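Local structure of antifreeze protein (Leucosporidium, 3UYU) at residues Gly108-Gln113 against Tyr120-Ser125. The protein binds to the surface of ice crystals and inhibits their growth, conferring freeze tolerance on an Arctic yeast. The protein carries 2 engineered substitutions. Residues are numbered along the deposited sequence; the frame is centred on the assembly and turned at random.
Sequences GELRDQ and YKWTSS
Leu110 and Gly108 meet the buried indole of Trp122 at two points, and no hydrogen bond runs between the two segments. The apolar part of the contact is made by Leu110, which brings both methyls to the six-membered ring, CD2 approaching obliquely to 3.8 Å from Trp122 CZ2. On the five-membered ring, Gly108 CA lies 3.8 Å from Trp122 CD1, also oblique to the ring. With CG beside the backbone N and anti to the carbonyl carbon (chi1 -66°), the indole reaches from strand 118-122 into the interior, where Phe144 and Ile146 also touch it. Gly108 CA lies 3.6 Å from Ser125 O, and a CB at this position would clash with that oxygen.

Trp122 NE1 donates to Leu105 O, which gives the buried N-H a partner. Ser124 OG, next to Gly108 CA, donates to Ser125 O at 2.7 Å. Within the loop, Arg111 NE forms a salt bridge with Glu109 OE2 (3.1 Å), approaching from above the carboxylate plane. An alanine in place of Trp122 would probably open a gap beside Leu110 and Gly108 and leave Leu105 O without its indole donor.

Gly108 and Leu110 also bond through their backbones to Ser127, an inferred ice-binding position; the contact packs the loop between strands 102-103 and 113-115 against the end of strand 118-122, near one end of the right-handed beta-helix of this ice-binding protein family.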
loop_
_atom_site.group_PDB
_atom_site.type_symbol
_atom_site.label_atom_id
_atom_site.label_comp_id
_atom_site.label_asym_id
_atom_site.label_seq_id
_atom_site.Cartn_x
_atom_site.Cartn_y
_atom_site.Cartn_z
ATOM N N GLY A 108 -13.207 -30.452 11.901
ATOM C CA GLY A 108 -13.756 -29.096 12.124
ATOM C C GLY A 108 -13.808 -28.636 13.580
ATOM O O GLY A 108 -14.043 -27.452 13.825
ATOM N N GLU A 109 -13.640 -29.526 14.560
ATOM C CA GLU A 109 -13.731 -29.139 15.982
ATOM C C GLU A 109 -12.323 -29.154 16.549
ATOM O O GLU A 109 -11.563 -30.105 16.262
ATOM C CB GLU A 109 -14.572 -30.152 16.795
ATOM C CG GLU A 109 -14.640 -29.768 18.258
ATOM C CD GLU A 109 -15.580 -30.637 19.112
ATOM O OE1 GLU A 109 -16.730 -30.238 19.346
ATOM O OE2 GLU A 109 -15.150 -31.697 19.612
ATOM N N LEU A 110 -11.944 -28.083 17.260
ATOM C CA LEU A 110 -10.597 -28.051 17.838
ATOM C C LEU A 110 -10.767 -28.110 19.327
ATOM O O LEU A 110 -11.014 -27.083 19.980
ATOM C CB LEU A 110 -9.788 -26.823 17.420
ATOM C CG LEU A 110 -9.465 -26.708 15.932
ATOM C CD1 LEU A 110 -8.885 -25.295 15.641
ATOM C CD2 LEU A 110 -8.575 -27.893 15.421
ATOM N N ARG A 111 -10.679 -29.328 19.875
ATOM C CA ARG A 111 -10.945 -29.584 21.260
ATOM C C ARG A 111 -9.678 -30.039 21.994
ATOM O O ARG A 111 -9.037 -31.001 21.587
ATOM C CB ARG A 111 -12.021 -30.690 21.394
ATOM C CG ARG A 111 -12.316 -30.967 22.883
ATOM C CD ARG A 111 -13.447 -32.017 23.077
ATOM N NE ARG A 111 -14.762 -31.479 22.648
ATOM C CZ ARG A 111 -15.545 -30.713 23.390
ATOM N NH1 ARG A 111 -15.200 -30.308 24.612
ATOM N NH2 ARG A 111 -16.691 -30.296 22.884
ATOM N N ASP A 112 -9.310 -29.294 23.040
ATOM C CA ASP A 112 -8.092 -29.577 23.811
ATOM C C ASP A 112 -6.840 -29.719 22.919
ATOM O O ASP A 112 -5.974 -30.624 23.078
ATOM C CB ASP A 112 -8.325 -30.801 24.747
ATOM C CG ASP A 112 -9.472 -30.568 25.697
ATOM O OD1 ASP A 112 -9.606 -29.450 26.259
ATOM O OD2 ASP A 112 -10.279 -31.510 25.928
ATOM N N GLN A 113 -6.737 -28.823 21.924
ATOM C CA GLN A 113 -5.633 -28.885 20.964
ATOM C C GLN A 113 -4.427 -28.032 21.284
ATOM O O GLN A 113 -4.537 -26.961 21.951
ATOM C CB GLN A 113 -6.097 -28.454 19.554
ATOM C CG GLN A 113 -7.025 -29.468 18.872
ATOM C CD GLN A 113 -6.298 -30.659 18.260
ATOM O OE1 GLN A 113 -5.066 -30.726 18.154
ATOM N NE2 GLN A 113 -7.107 -31.630 17.837
ATOM N N TYR A 120 -2.839 -25.056 8.098
ATOM C CA TYR A 120 -4.012 -25.838 8.479
ATOM C C TYR A 120 -5.211 -25.469 7.581
ATOM O O TYR A 120 -5.532 -24.285 7.460
ATOM C CB TYR A 120 -4.435 -25.588 9.941
ATOM C CG TYR A 120 -3.425 -26.041 10.993
ATOM C CD1 TYR A 120 -2.215 -25.336 11.165
ATOM C CD2 TYR A 120 -3.727 -27.076 11.882
ATOM C CE1 TYR A 120 -1.294 -25.757 12.158
ATOM C CE2 TYR A 120 -2.831 -27.519 12.859
ATOM C CZ TYR A 120 -1.601 -26.848 12.974
ATOM O OH TYR A 120 -0.703 -27.252 13.977
ATOM N N LYS A 121 -5.871 -26.487 6.999
ATOM C CA LYS A 121 -6.967 -26.216 6.047
ATOM C C LYS A 121 -8.195 -27.031 6.442
ATOM O O LYS A 121 -8.089 -28.233 6.749
ATOM C CB LYS A 121 -6.567 -26.619 4.628
ATOM C CG LYS A 121 -7.635 -26.298 3.583
ATOM C CD LYS A 121 -7.150 -26.656 2.172
ATOM C CE LYS A 121 -8.322 -26.457 1.220
ATOM N NZ LYS A 121 -8.309 -25.023 0.924
ATOM N N TRP A 122 -9.361 -26.398 6.337
ATOM C CA TRP A 122 -10.652 -27.094 6.452
ATOM C C TRP A 122 -11.561 -26.636 5.367
ATOM O O TRP A 122 -11.661 -25.426 5.091
ATOM C CB TRP A 122 -11.392 -26.677 7.694
ATOM C CG TRP A 122 -10.700 -27.094 8.992
ATOM C CD1 TRP A 122 -10.998 -28.169 9.733
ATOM C CD2 TRP A 122 -9.624 -26.401 9.665
ATOM N NE1 TRP A 122 -10.200 -28.211 10.871
ATOM C CE2 TRP A 122 -9.328 -27.146 10.827
ATOM C CE3 TRP A 122 -8.892 -25.240 9.381
ATOM C CZ2 TRP A 122 -8.330 -26.737 11.768
ATOM C CZ3 TRP A 122 -7.886 -24.789 10.325
ATOM C CH2 TRP A 122 -7.592 -25.572 11.463
ATOM N N THR A 123 -12.318 -27.592 4.800
ATOM C CA THR A 123 -13.393 -27.211 3.843
ATOM C C THR A 123 -14.724 -26.961 4.513
ATOM O O THR A 123 -15.693 -26.518 3.857
ATOM C CB THR A 123 -13.580 -28.223 2.678
ATOM O OG1 THR A 123 -13.951 -29.492 3.218
ATOM C CG2 THR A 123 -12.348 -28.369 1.886
ATOM N N SER A 124 -14.785 -27.218 5.819
ATOM C CA SER A 124 -15.920 -26.993 6.671
ATOM C C SER A 124 -15.787 -25.696 7.422
ATOM O O SER A 124 -14.810 -24.939 7.203
ATOM C CB SER A 124 -16.023 -28.144 7.712
ATOM O OG SER A 124 -14.879 -28.129 8.625
ATOM N N SER A 125 -16.740 -25.458 8.311
ATOM C CA SER A 125 -16.593 -24.499 9.411
ATOM C C SER A 125 -15.695 -25.097 10.504
ATOM O O SER A 125 -15.440 -26.284 10.530
ATOM C CB SER A 125 -17.936 -24.112 9.994
ATOM O OG SER A 125 -18.757 -23.533 9.018
#